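Local structure of type I site-specific restriction-modification system, R (Restriction) subunit (Vibrio vulnificus, 3H1T) at residues V61-S66 / L371-V376. The protein is a fragment of a putative type I restriction enzyme HsdR subunit, which probably binds DNA and hydrolyses ATP to drive DNA translocation. Numbering follows the deposited sequence.
Sequences VQFKGS and LAPYRV
The two-stranded hairpin 61-64/67-70, from the N-terminal part of the chain, meets the start of strand 374-381 of the C-terminal helicase sheet and the residue before it, through Val61 and Phe63 against Pro373 and Arg375. Arg375 makes a cation-pi contact with Phe63. Its CZ lies 3.8 Å from the centroid of the Phe63 ring, over one face and offset toward the rim. The guanidinium is not flat on the ring: the two planes are 39° apart. A bend at chi2 (76°) in the Arg375 chain turns its guanidinium toward the hairpin and over the Phe63 ring. Trp551 also touches this pair, edge-to-face with the Phe63 ring and by a second cation-pi contact with Arg375.

Next to this, the Pro373 ring packs on Val61. Pro373 CG is 3.7 Å from Val61 CG1, the methyl anti to the backbone N (chi1 163°). Pro373 CD is 3.8 Å from Val61 CB. Ile366 of helix 362-368 touches the same proline. One water adds a polar link at this end. The water O accepts from Val61 N at 2.9 Å. The same O gives a weak bond to Leu371 O (3.4 Å).

The contact thus joins the hairpin to this strand and the loop before it by side chains and a water. It is an interdomain contact, in which an N-terminal beta-hairpin rests against the RecA-like C-terminal helicase domain, consistent with a superfamily 2 motor.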
ATOM      1  N   VAL A  61      -5.949  -8.271 -11.914  1.00 34.71           N
ATOM      2  CA  VAL A  61      -6.286  -7.780 -13.238  1.00 36.36           C
ATOM      3  C   VAL A  61      -5.408  -8.578 -14.192  1.00 40.14           C
ATOM      4  O   VAL A  61      -4.179  -8.511 -14.126  1.00 39.79           O
ATOM      5  CB  VAL A  61      -5.968  -6.281 -13.403  1.00 27.28           C
ATOM      6  CG1 VAL A  61      -5.936  -5.927 -14.895  1.00 24.15           C
ATOM      7  CG2 VAL A  61      -7.016  -5.436 -12.697  1.00 23.84           C
ATOM      8  N   GLN A  62      -6.046  -9.347 -15.064  1.00 44.10           N
ATOM      9  CA  GLN A  62      -5.337 -10.186 -16.021  1.00 48.55           C
ATOM     10  C   GLN A  62      -5.646  -9.804 -17.454  1.00 51.64           C
ATOM     11  O   GLN A  62      -6.446  -8.902 -17.719  1.00 52.12           O
ATOM     12  CB  GLN A  62      -5.735 -11.649 -15.840  1.00 64.83           C
ATOM     13  CG  GLN A  62      -4.964 -12.425 -14.795  1.00 67.72           C
ATOM     14  CD  GLN A  62      -5.730 -13.652 -14.340  1.00 69.79           C
ATOM     15  OE1 GLN A  62      -6.615 -14.145 -15.045  1.00 69.09           O
ATOM     16  NE2 GLN A  62      -5.393 -14.152 -13.158  1.00 71.52           N
ATOM     17  N   PHE A  63      -5.010 -10.513 -18.384  1.00 70.85           N
ATOM     18  CA  PHE A  63      -5.224 -10.288 -19.808  1.00 74.65           C
ATOM     19  C   PHE A  63      -5.438 -11.622 -20.507  1.00 77.36           C
ATOM     20  O   PHE A  63      -4.898 -12.654 -20.108  1.00 78.11           O
ATOM     21  CB  PHE A  63      -4.041  -9.543 -20.436  1.00 59.10           C
ATOM     22  CG  PHE A  63      -3.817  -8.166 -19.864  1.00 59.23           C
ATOM     23  CD1 PHE A  63      -3.116  -8.001 -18.670  1.00 59.93           C
ATOM     24  CD2 PHE A  63      -4.307  -7.032 -20.512  1.00 59.18           C
ATOM     25  CE1 PHE A  63      -2.897  -6.732 -18.127  1.00 58.57           C
ATOM     26  CE2 PHE A  63      -4.093  -5.751 -19.972  1.00 58.63           C
ATOM     27  CZ  PHE A  63      -3.384  -5.607 -18.778  1.00 57.80           C
ATOM     28  N   LYS A  64      -6.253 -11.603 -21.549  1.00 91.81           N
ATOM     29  CA  LYS A  64      -6.541 -12.817 -22.308  1.00 93.76           C
ATOM     30  C   LYS A  64      -6.726 -12.355 -23.737  1.00 94.77           C
ATOM     31  O   LYS A  64      -7.654 -11.588 -24.027  1.00 95.23           O
ATOM     32  CB  LYS A  64      -7.844 -13.467 -21.841  1.00 80.77           C
ATOM     33  CG  LYS A  64      -7.914 -13.911 -20.381  1.00 82.32           C
ATOM     34  CD  LYS A  64      -7.081 -15.154 -20.085  1.00 83.19           C
ATOM     35  CE  LYS A  64      -7.527 -15.790 -18.768  1.00 83.80           C
ATOM     36  NZ  LYS A  64      -7.869 -14.746 -17.757  1.00 84.49           N
ATOM     37  N   GLY A  65      -5.876 -12.836 -24.638  1.00 85.53           N
ATOM     38  CA  GLY A  65      -5.976 -12.397 -26.016  1.00 85.85           C
ATOM     39  C   GLY A  65      -5.678 -10.908 -25.979  1.00 85.85           C
ATOM     40  O   GLY A  65      -4.750 -10.454 -25.301  1.00 85.26           O
ATOM     41  N   SER A  66      -6.473 -10.123 -26.681  1.00 91.11           N
ATOM     42  CA  SER A  66      -6.282  -8.685 -26.694  1.00 91.32           C
ATOM     43  C   SER A  66      -7.187  -8.043 -25.643  1.00 90.38           C
ATOM     44  O   SER A  66      -7.254  -6.819 -25.546  1.00 90.38           O
ATOM     45  CB  SER A  66      -6.614  -8.165 -28.102  1.00 78.81           C
ATOM     46  OG  SER A  66      -7.567  -9.017 -28.724  1.00 78.13           O
ATOM     47  N   LEU A 371      -4.046  -3.000  -6.628  1.00 24.67           N
ATOM     48  CA  LEU A 371      -3.126  -2.063  -7.254  1.00 25.90           C
ATOM     49  C   LEU A 371      -3.079  -2.480  -8.715  1.00 26.85           C
ATOM     50  O   LEU A 371      -3.377  -3.630  -9.041  1.00 26.33           O
ATOM     51  CB  LEU A 371      -1.740  -2.136  -6.612  1.00 22.44           C
ATOM     52  CG  LEU A 371      -1.589  -1.599  -5.188  1.00 23.55           C
ATOM     53  CD1 LEU A 371      -0.130  -1.742  -4.782  1.00 22.88           C
ATOM     54  CD2 LEU A 371      -2.021  -0.137  -5.110  1.00 20.71           C
ATOM     55  N   ALA A 372      -2.697  -1.559  -9.593  1.00 30.50           N
ATOM     56  CA  ALA A 372      -2.688  -1.840 -11.023  1.00 30.28           C
ATOM     57  C   ALA A 372      -1.426  -2.442 -11.626  1.00 30.09           C
ATOM     58  O   ALA A 372      -0.313  -2.085 -11.258  1.00 32.16           O
ATOM     59  CB  ALA A 372      -3.075  -0.573 -11.790  1.00 25.72           C
ATOM     60  N   PRO A 373      -1.588  -3.389 -12.559  1.00 27.04           N
ATOM     61  CA  PRO A 373      -0.437  -4.023 -13.226  1.00 27.26           C
ATOM     62  C   PRO A 373       0.168  -3.065 -14.278  1.00 29.13           C
ATOM     63  O   PRO A 373      -0.456  -2.065 -14.624  1.00 28.61           O
ATOM     64  CB  PRO A 373      -1.051  -5.297 -13.820  1.00 19.36           C
ATOM     65  CG  PRO A 373      -2.476  -4.879 -14.098  1.00 19.10           C
ATOM     66  CD  PRO A 373      -2.831  -4.130 -12.846  1.00 19.37           C
ATOM     67  N   TYR A 374       1.352  -3.361 -14.806  1.00 30.14           N
ATOM     68  CA  TYR A 374       1.973  -2.440 -15.758  1.00 31.58           C
ATOM     69  C   TYR A 374       2.771  -3.081 -16.891  1.00 32.97           C
ATOM     70  O   TYR A 374       3.202  -4.228 -16.792  1.00 33.39           O
ATOM     71  CB  TYR A 374       2.896  -1.490 -14.977  1.00 32.83           C
ATOM     72  CG  TYR A 374       3.912  -2.224 -14.111  1.00 34.02           C
ATOM     73  CD1 TYR A 374       5.090  -2.738 -14.661  1.00 32.70           C
ATOM     74  CD2 TYR A 374       3.654  -2.483 -12.755  1.00 34.26           C
ATOM     75  CE1 TYR A 374       5.972  -3.488 -13.887  1.00 29.26           C
ATOM     76  CE2 TYR A 374       4.534  -3.232 -11.986  1.00 32.16           C
ATOM     77  CZ  TYR A 374       5.686  -3.731 -12.552  1.00 32.34           C
ATOM     78  OH  TYR A 374       6.525  -4.479 -11.758  1.00 32.47           O
ATOM     79  N   ARG A 375       2.946  -2.322 -17.970  1.00 32.82           N
ATOM     80  CA  ARG A 375       3.744  -2.755 -19.111  1.00 32.80           C
ATOM     81  C   ARG A 375       4.972  -1.861 -19.175  1.00 32.85           C
ATOM     82  O   ARG A 375       4.871  -0.653 -18.967  1.00 31.93           O
ATOM     83  CB  ARG A 375       2.986  -2.597 -20.434  1.00 53.10           C
ATOM     84  CG  ARG A 375       1.970  -3.664 -20.731  1.00 60.74           C
ATOM     85  CD  ARG A 375       0.713  -3.482 -19.908  1.00 65.92           C
ATOM     86  NE  ARG A 375      -0.185  -4.628 -20.033  1.00 71.23           N
ATOM     87  CZ  ARG A 375      -0.844  -4.954 -21.143  1.00 74.00           C
ATOM     88  NH1 ARG A 375      -0.721  -4.218 -22.247  1.00 74.80           N
ATOM     89  NH2 ARG A 375      -1.614  -6.036 -21.157  1.00 74.26           N
ATOM     90  N   VAL A 376       6.135  -2.436 -19.441  1.00 32.69           N
ATOM     91  CA  VAL A 376       7.317  -1.614 -19.564  1.00 32.47           C
ATOM     92  C   VAL A 376       7.734  -1.531 -21.031  1.00 32.29           C
ATOM     93  O   VAL A 376       7.781  -2.534 -21.737  1.00 31.01           O
ATOM     94  CB  VAL A 376       8.518  -2.156 -18.758  1.00 26.31           C
ATOM     95  CG1 VAL A 376       9.720  -1.245 -18.987  1.00 23.61           C
ATOM     96  CG2 VAL A 376       8.187  -2.226 -17.284  1.00 26.62           C
TER
HETATM   97  O   HOH W   1      -4.696  -6.558 -10.007  1.00 33.85           O